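Side-chain contacts in ABC transporter, substrate binding protein (Agrobacterium tumefaciens, PDB 3C9H), which probably captures a solute in the periplasm for delivery to an ABC importer in the inner membrane, and also binds a magnesium ion: residues L132-A137 / A321-V326; L186-D191 / G196-V201. All blocks are in the same frame, centred on the assembly; numbering follows the deposited sequence.

Interaction 1. Residues L132-A137 / A321-V326; sequences LTFEPA and AQLRPV
The contact between 132-137 and 321-326 is made by the phenyl ring of Phe134, whose far end meets Leu323 and Pro325. All the contact across the segments is apolar. Phe134 CE2 lies 3.8 Å from Leu323 CD1, a methyl that meets the ring at its edge, near the ring plane. On the other side of the ring tip, Phe134 CE1 is 3.7 Å from Pro325 CB, which approaches at a slant. The ring can span the gap because CG is anti to the backbone N (chi1 -164°), carrying it outward from a chain whose nearest CA pair, Phe134 CA and Pro325 CA, is 8.0 Å apart. The strand alternation does the rest: CB of Leu323 and of Pro325 point at 132-137, while that of Arg324, between them, points away.

The polar bonds next to the ring in 132-137 belong to Thr133 and Glu135. Thr133 OG1 donates to Glu135 OE2 at 2.7 Å, and the carboxylate oxygen receives the bond on its anti lone pair. The same oxygen forms a salt bridge with Arg263, and Glu135 OE1 is hydrogen-bonded to Ser237, so the buried carboxylate is held at both oxygens and probably stays ionised.

This is core packing of the periplasmic-binding-protein fold, away from the magnesium site. Strand 258-268 ties the two elements together, pairing antiparallel with 135-142 and parallel with 323-325. Phe134 packs on its Val260 and Leu323 on its Thr258, while Ala312, Met315 and Gln316 of helix 312-319 also touch the phenyl ring, which thus meets both helix and strand.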
ATOM      1  N   LEU A 132      -8.337   1.610   5.910  1.00 20.07           N
ATOM      2  CA  LEU A 132      -7.894   2.501   7.011  1.00 20.02           C
ATOM      3  C   LEU A 132      -7.065   3.729   6.639  1.00 20.78           C
ATOM      4  O   LEU A 132      -6.822   4.588   7.503  1.00 20.72           O
ATOM      5  CB  LEU A 132      -7.131   1.676   8.063  1.00 20.64           C
ATOM      6  CG  LEU A 132      -7.935   0.516   8.663  1.00 20.90           C
ATOM      7  CD1 LEU A 132      -7.003  -0.447   9.461  1.00 21.84           C
ATOM      8  CD2 LEU A 132      -9.060   1.053   9.542  1.00 22.88           C
ATOM      9  N   THR A 133      -6.601   3.787   5.385  1.00 21.38           N
ATOM     10  CA  THR A 133      -5.736   4.841   4.893  1.00 21.30           C
ATOM     11  C   THR A 133      -6.208   5.227   3.492  1.00 22.11           C
ATOM     12  O   THR A 133      -7.045   4.546   2.903  1.00 22.75           O
ATOM     13  CB  THR A 133      -4.271   4.356   4.768  1.00 21.32           C
ATOM     14  OG1 THR A 133      -4.166   3.393   3.695  1.00 20.26           O
ATOM     15  CG2 THR A 133      -3.765   3.745   6.098  1.00 19.54           C
ATOM     16  N   PHE A 134      -5.620   6.283   2.948  1.00 22.60           N
ATOM     17  CA  PHE A 134      -5.961   6.775   1.598  1.00 23.18           C
ATOM     18  C   PHE A 134      -4.627   7.243   0.972  1.00 23.77           C
ATOM     19  O   PHE A 134      -4.180   8.355   1.223  1.00 24.79           O
ATOM     20  CB  PHE A 134      -6.988   7.914   1.783  1.00 24.32           C
ATOM     21  CG  PHE A 134      -7.752   8.301   0.542  1.00 24.18           C
ATOM     22  CD1 PHE A 134      -8.812   7.521   0.084  1.00 27.62           C
ATOM     23  CD2 PHE A 134      -7.440   9.471  -0.133  1.00 26.27           C
ATOM     24  CE1 PHE A 134      -9.541   7.899  -1.060  1.00 27.64           C
ATOM     25  CE2 PHE A 134      -8.153   9.858  -1.273  1.00 26.43           C
ATOM     26  CZ  PHE A 134      -9.203   9.069  -1.734  1.00 26.18           C
ATOM     27  N   GLU A 135      -3.970   6.359   0.214  1.00 22.97           N
ATOM     28  CA  GLU A 135      -2.561   6.554  -0.250  1.00 22.70           C
ATOM     29  C   GLU A 135      -2.399   6.461  -1.775  1.00 22.47           C
ATOM     30  O   GLU A 135      -2.789   5.475  -2.363  1.00 22.80           O
ATOM     31  CB  GLU A 135      -1.651   5.505   0.416  1.00 22.17           C
ATOM     32  CG  GLU A 135      -1.484   5.728   1.926  1.00 22.88           C
ATOM     33  CD  GLU A 135      -0.803   4.552   2.597  1.00 22.58           C
ATOM     34  OE1 GLU A 135       0.423   4.402   2.407  1.00 22.93           O
ATOM     35  OE2 GLU A 135      -1.500   3.753   3.263  1.00 22.77           O
ATOM     36  N   PRO A 136      -1.851   7.509  -2.422  1.00 22.91           N
ATOM     37  CA  PRO A 136      -1.734   7.520  -3.880  1.00 22.65           C
ATOM     38  C   PRO A 136      -0.475   6.836  -4.419  1.00 22.74           C
ATOM     39  O   PRO A 136       0.530   6.747  -3.709  1.00 23.64           O
ATOM     40  CB  PRO A 136      -1.691   9.004  -4.210  1.00 23.82           C
ATOM     41  CG  PRO A 136      -0.928   9.607  -3.050  1.00 24.02           C
ATOM     42  CD  PRO A 136      -1.415   8.783  -1.832  1.00 23.85           C
ATOM     43  N   ALA A 137      -0.578   6.328  -5.644  1.00 22.05           N
ATOM     44  CA  ALA A 137       0.548   5.818  -6.426  1.00 22.70           C
ATOM     45  C   ALA A 137       1.075   6.961  -7.280  1.00 23.60           C
ATOM     46  O   ALA A 137       0.348   7.484  -8.172  1.00 25.04           O
ATOM     47  CB  ALA A 137       0.104   4.719  -7.313  1.00 21.94           C
ATOM     48  N   ALA A 321     -11.737  14.438  -9.480  1.00 39.31           N
ATOM     49  CA  ALA A 321     -11.735  13.287 -10.394  1.00 38.72           C
ATOM     50  C   ALA A 321     -10.344  12.851 -10.876  1.00 38.02           C
ATOM     51  O   ALA A 321     -10.244  11.848 -11.565  1.00 37.82           O
ATOM     52  CB  ALA A 321     -12.650  13.556 -11.611  1.00 39.00           C
ATOM     53  N   GLN A 322      -9.289  13.593 -10.543  1.00 37.05           N
ATOM     54  CA  GLN A 322      -7.915  13.110 -10.769  1.00 36.57           C
ATOM     55  C   GLN A 322      -7.701  11.792 -10.003  1.00 35.39           C
ATOM     56  O   GLN A 322      -7.063  10.868 -10.517  1.00 34.02           O
ATOM     57  CB  GLN A 322      -6.907  14.156 -10.294  1.00 36.50           C
ATOM     58  CG  GLN A 322      -5.409  13.802 -10.448  1.00 37.42           C
ATOM     59  CD  GLN A 322      -4.498  14.782  -9.672  1.00 38.64           C
ATOM     60  OE1 GLN A 322      -3.277  14.583  -9.555  1.00 41.13           O
ATOM     61  NE2 GLN A 322      -5.101  15.847  -9.137  1.00 40.50           N
ATOM     62  N   LEU A 323      -8.262  11.712  -8.789  1.00 34.49           N
ATOM     63  CA  LEU A 323      -8.089  10.544  -7.905  1.00 34.65           C
ATOM     64  C   LEU A 323      -8.974   9.379  -8.313  1.00 34.69           C
ATOM     65  O   LEU A 323     -10.160   9.562  -8.616  1.00 33.53           O
ATOM     66  CB  LEU A 323      -8.409  10.899  -6.451  1.00 34.31           C
ATOM     67  CG  LEU A 323      -7.650  12.066  -5.829  1.00 33.72           C
ATOM     68  CD1 LEU A 323      -7.895  12.133  -4.333  1.00 34.09           C
ATOM     69  CD2 LEU A 323      -6.162  12.004  -6.131  1.00 32.81           C
ATOM     70  N   ARG A 324      -8.395   8.177  -8.301  1.00 34.94           N
ATOM     71  CA  ARG A 324      -9.098   6.956  -8.653  1.00 35.70           C
ATOM     72  C   ARG A 324      -8.965   5.937  -7.502  1.00 35.93           C
ATOM     73  O   ARG A 324      -8.165   5.002  -7.590  1.00 34.58           O
ATOM     74  CB  ARG A 324      -8.555   6.381  -9.971  1.00 36.20           C
ATOM     75  CG  ARG A 324      -8.552   7.361 -11.155  1.00 37.99           C
ATOM     76  CD  ARG A 324      -9.965   7.912 -11.422  1.00 42.49           C
ATOM     77  NE  ARG A 324     -10.156   8.297 -12.820  1.00 44.70           N
ATOM     78  CZ  ARG A 324      -9.650   9.389 -13.388  1.00 47.93           C
ATOM     79  NH1 ARG A 324      -8.921  10.235 -12.682  1.00 51.19           N
ATOM     80  NH2 ARG A 324      -9.869   9.647 -14.670  1.00 48.18           N
ATOM     81  N   PRO A 325      -9.746   6.131  -6.413  1.00 36.95           N
ATOM     82  CA  PRO A 325      -9.707   5.184  -5.285  1.00 37.62           C
ATOM     83  C   PRO A 325     -10.444   3.899  -5.578  1.00 38.48           C
ATOM     84  O   PRO A 325     -11.191   3.823  -6.552  1.00 37.27           O
ATOM     85  CB  PRO A 325     -10.386   5.935  -4.139  1.00 37.46           C
ATOM     86  CG  PRO A 325     -11.234   6.997  -4.804  1.00 37.91           C
ATOM     87  CD  PRO A 325     -10.690   7.242  -6.182  1.00 37.14           C
ATOM     88  N   VAL A 326     -10.229   2.906  -4.709  1.00 40.00           N
ATOM     89  CA  VAL A 326     -10.801   1.567  -4.848  1.00 40.86           C
ATOM     90  C   VAL A 326     -11.771   1.319  -3.659  1.00 42.12           C
ATOM     91  O   VAL A 326     -11.370   1.422  -2.492  1.00 41.18           O
ATOM     92  CB  VAL A 326      -9.674   0.490  -4.852  1.00 40.66           C
ATOM     93  CG1 VAL A 326     -10.213  -0.850  -5.280  1.00 39.96           C
ATOM     94  CG2 VAL A 326      -8.482   0.925  -5.760  1.00 40.42           C
TER

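Interaction 2. Residues L186-D191 / G196-V201; sequences LFMSRD and GDIWSV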
ATOM      1  N   LEU A 186      -2.133  -4.602  -7.770  1.00 21.65           N
ATOM      2  CA  LEU A 186      -3.337  -3.792  -7.601  1.00 21.93           C
ATOM      3  C   LEU A 186      -3.246  -2.534  -8.450  1.00 21.83           C
ATOM      4  O   LEU A 186      -4.171  -2.220  -9.181  1.00 21.30           O
ATOM      5  CB  LEU A 186      -3.552  -3.439  -6.115  1.00 22.59           C
ATOM      6  CG  LEU A 186      -4.827  -2.654  -5.747  1.00 21.99           C
ATOM      7  CD1 LEU A 186      -6.049  -3.508  -5.982  1.00 24.83           C
ATOM      8  CD2 LEU A 186      -4.806  -2.153  -4.298  1.00 23.03           C
ATOM      9  N   PHE A 187      -2.138  -1.802  -8.350  1.00 22.00           N
ATOM     10  CA  PHE A 187      -2.012  -0.557  -9.076  1.00 22.27           C
ATOM     11  C   PHE A 187      -2.088  -0.833 -10.589  1.00 23.21           C
ATOM     12  O   PHE A 187      -2.758  -0.100 -11.305  1.00 23.37           O
ATOM     13  CB  PHE A 187      -0.712   0.196  -8.740  1.00 21.20           C
ATOM     14  CG  PHE A 187      -0.640   0.788  -7.326  1.00 20.48           C
ATOM     15  CD1 PHE A 187      -1.785   1.232  -6.639  1.00 20.25           C
ATOM     16  CD2 PHE A 187       0.603   0.984  -6.734  1.00 21.42           C
ATOM     17  CE1 PHE A 187      -1.675   1.796  -5.358  1.00 22.14           C
ATOM     18  CE2 PHE A 187       0.731   1.554  -5.466  1.00 19.51           C
ATOM     19  CZ  PHE A 187      -0.410   1.961  -4.776  1.00 21.07           C
ATOM     20  N   MET A 188      -1.391  -1.858 -11.077  1.00 24.67           N
ATOM     21  CA  MET A 188      -1.458  -2.201 -12.514  1.00 25.08           C
ATOM     22  C   MET A 188      -2.887  -2.550 -12.924  1.00 25.71           C
ATOM     23  O   MET A 188      -3.370  -2.122 -13.973  1.00 25.81           O
ATOM     24  CB  MET A 188      -0.516  -3.362 -12.854  1.00 25.79           C
ATOM     25  CG  MET A 188      -0.595  -3.883 -14.327  1.00 27.91           C
ATOM     26  SD  MET A 188      -0.032  -2.653 -15.505  1.00 37.20           S
ATOM     27  CE  MET A 188       0.988  -1.502 -14.533  1.00 34.24           C
ATOM     28  N   SER A 189      -3.591  -3.304 -12.094  1.00 26.15           N
ATOM     29  CA  SER A 189      -4.953  -3.712 -12.456  1.00 26.51           C
ATOM     30  C   SER A 189      -5.890  -2.484 -12.521  1.00 27.13           C
ATOM     31  O   SER A 189      -6.777  -2.405 -13.401  1.00 26.82           O
ATOM     32  CB  SER A 189      -5.461  -4.820 -11.524  1.00 26.44           C
ATOM     33  OG  SER A 189      -5.896  -4.311 -10.269  1.00 28.98           O
ATOM     34  N   ARG A 190      -5.639  -1.495 -11.651  1.00 26.87           N
ATOM     35  CA  ARG A 190      -6.385  -0.246 -11.688  1.00 27.98           C
ATOM     36  C   ARG A 190      -5.992   0.646 -12.880  1.00 28.35           C
ATOM     37  O   ARG A 190      -6.855   1.268 -13.489  1.00 27.41           O
ATOM     38  CB  ARG A 190      -6.234   0.524 -10.377  1.00 27.93           C
ATOM     39  CG  ARG A 190      -6.611  -0.248  -9.119  1.00 30.17           C
ATOM     40  CD  ARG A 190      -7.992  -0.871  -9.202  1.00 35.94           C
ATOM     41  NE  ARG A 190      -9.054   0.116  -9.021  1.00 38.17           N
ATOM     42  CZ  ARG A 190     -10.355  -0.163  -9.127  1.00 42.01           C
ATOM     43  NH1 ARG A 190     -10.759  -1.399  -9.430  1.00 42.84           N
ATOM     44  NH2 ARG A 190     -11.262   0.794  -8.923  1.00 41.05           N
ATOM     45  N   ASP A 191      -4.695   0.732 -13.179  1.00 29.43           N
ATOM     46  CA  ASP A 191      -4.221   1.437 -14.376  1.00 30.68           C
ATOM     47  C   ASP A 191      -4.944   0.917 -15.639  1.00 31.97           C
ATOM     48  O   ASP A 191      -5.416   1.685 -16.462  1.00 30.56           O
ATOM     49  CB  ASP A 191      -2.717   1.228 -14.560  1.00 30.50           C
ATOM     50  CG  ASP A 191      -1.869   2.110 -13.673  1.00 30.44           C
ATOM     51  OD1 ASP A 191      -2.363   3.140 -13.160  1.00 30.70           O
ATOM     52  OD2 ASP A 191      -0.672   1.788 -13.518  1.00 30.62           O
ATOM     53  N   GLY A 196      -6.773   2.958 -21.075  1.00 48.66           N
ATOM     54  CA  GLY A 196      -6.888   1.908 -22.080  1.00 48.02           C
ATOM     55  C   GLY A 196      -5.514   1.542 -22.599  1.00 47.81           C
ATOM     56  O   GLY A 196      -5.145   0.356 -22.637  1.00 48.25           O
ATOM     57  N   ASP A 197      -4.745   2.574 -22.959  1.00 46.97           N
ATOM     58  CA  ASP A 197      -3.390   2.405 -23.488  1.00 45.41           C
ATOM     59  C   ASP A 197      -2.295   2.424 -22.399  1.00 43.91           C
ATOM     60  O   ASP A 197      -1.220   3.020 -22.587  1.00 42.72           O
ATOM     61  CB  ASP A 197      -3.116   3.482 -24.547  1.00 46.22           C
ATOM     62  CG  ASP A 197      -1.969   3.118 -25.471  1.00 48.03           C
ATOM     63  OD1 ASP A 197      -1.739   1.908 -25.678  1.00 52.74           O
ATOM     64  OD2 ASP A 197      -1.293   4.036 -25.990  1.00 52.86           O
ATOM     65  N   ILE A 198      -2.549   1.756 -21.271  1.00 41.56           N
ATOM     66  CA  ILE A 198      -1.493   1.548 -20.281  1.00 40.32           C
ATOM     67  C   ILE A 198      -0.367   0.710 -20.867  1.00 39.16           C
ATOM     68  O   ILE A 198       0.786   0.814 -20.440  1.00 37.73           O
ATOM     69  CB  ILE A 198      -2.018   0.862 -18.963  1.00 39.95           C
ATOM     70  CG1 ILE A 198      -0.930   0.856 -17.878  1.00 38.54           C
ATOM     71  CG2 ILE A 198      -2.474  -0.559 -19.220  1.00 39.15           C
ATOM     72  CD1 ILE A 198      -0.353   2.221 -17.552  1.00 37.65           C
ATOM     73  N   TRP A 199      -0.699  -0.124 -21.850  1.00 38.57           N
ATOM     74  CA  TRP A 199       0.288  -1.039 -22.417  1.00 38.63           C
ATOM     75  C   TRP A 199       1.383  -0.313 -23.197  1.00 37.73           C
ATOM     76  O   TRP A 199       2.525  -0.755 -23.212  1.00 37.39           O
ATOM     77  CB  TRP A 199      -0.412  -2.122 -23.255  1.00 39.02           C
ATOM     78  CG  TRP A 199      -1.375  -2.856 -22.393  1.00 39.34           C
ATOM     79  CD1 TRP A 199      -2.732  -2.738 -22.378  1.00 39.36           C
ATOM     80  CD2 TRP A 199      -1.034  -3.753 -21.345  1.00 39.47           C
ATOM     81  NE1 TRP A 199      -3.261  -3.543 -21.401  1.00 39.13           N
ATOM     82  CE2 TRP A 199      -2.237  -4.178 -20.751  1.00 39.15           C
ATOM     83  CE3 TRP A 199       0.177  -4.248 -20.852  1.00 40.05           C
ATOM     84  CZ2 TRP A 199      -2.266  -5.073 -19.690  1.00 39.29           C
ATOM     85  CZ3 TRP A 199       0.148  -5.139 -19.810  1.00 40.14           C
ATOM     86  CH2 TRP A 199      -1.070  -5.543 -19.235  1.00 40.02           C
ATOM     87  N   SER A 200       1.046   0.818 -23.803  1.00 37.22           N
ATOM     88  CA  SER A 200       2.079   1.670 -24.403  1.00 36.50           C
ATOM     89  C   SER A 200       3.076   2.153 -23.333  1.00 35.22           C
ATOM     90  O   SER A 200       4.291   2.204 -23.586  1.00 34.04           O
ATOM     91  CB  SER A 200       1.460   2.851 -25.160  1.00 37.03           C
ATOM     92  OG  SER A 200       0.742   3.707 -24.280  1.00 38.43           O
ATOM     93  N   VAL A 201       2.565   2.486 -22.145  1.00 33.81           N
ATOM     94  CA  VAL A 201       3.431   2.852 -21.018  1.00 33.20           C
ATOM     95  C   VAL A 201       4.322   1.672 -20.601  1.00 32.07           C
ATOM     96  O   VAL A 201       5.527   1.829 -20.480  1.00 30.80           O
ATOM     97  CB  VAL A 201       2.631   3.364 -19.783  1.00 33.12           C
ATOM     98  CG1 VAL A 201       3.584   3.713 -18.607  1.00 32.01           C
ATOM     99  CG2 VAL A 201       1.759   4.575 -20.158  1.00 33.03           C
TER
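Ile198 packs against Asp191 with the two side chains crossing at about a right angle. Ile198 CG1 lies 3.8 Å from Asp191 CB, and the terminal methyl follows closely, with Ile198 CD1 3.9 Å from the same Asp191 CB. Both CB atoms point across the gap, and CG1 of Ile198 swings opposite the backbone N (chi1 -171°), which carries CG1 and CD1 to Asp191. Its methyl also comes beside the carboxylate, Ile198 CD1 being 4.1 Å from Asp191 OD2.

Met188, one helical turn before Asp191, enters from another direction. Its CB does not aim at 196-201, but the thioether brings Met188 SD to 4.3 Å from Ile198 CG1. The sulfur also makes a Met-aromatic contact: Met188 SD is 5.3 Å from the centroid of the six-membered ring of Trp199, 28° off the ring normal, an oblique position. Ile198 CG2 rests on the same face of the indole, 3.7 Å above its plane and offset toward the rim, so sulfur and methyl share that side.

The helices 183-194 and 198-207 follow each other after a short turn, and the contact lies at the corner between them. Trp199 also has a cation-pi partner in Arg347, and Met188 touches Trp348, both on helix 338-353. The carboxylate of Asp191 turns its oxygens to other partners, OD2 to Tyr232 OH and OD1 to Tyr257 OH. The contact therefore rests on van der Waals packing and the sulfur-aromatic contact, with the aliphatic base of an acidic side chain serving as a hydrophobic surface while two tyrosine hydroxyls satisfy its buried oxygens.

Overall arrangement
Both contacts are buried and apolar, but interaction 1 lies nearer the chain centre, its own centre about 10 Å from it against about 17 Å for interaction 2. Interaction 1 joins segments far apart in sequence, across the strands; interaction 2 lies at the corner between two consecutive helices and adds sulfur and an indole to the aliphatic packing. The two centres are about 15 Å apart, and helix 183-194 lies against the strands: Ala137 CB touches Phe187 CE2 at 3.7 Å, and Val326 also packs on Arg190. Strand 258-268 serves both, with Val260 touching Phe134 and Val259 touching Asp191. Asp191 joins interaction 2 mainly through CB while tyrosines bind its oxygens; Glu135 stays outside interaction 1.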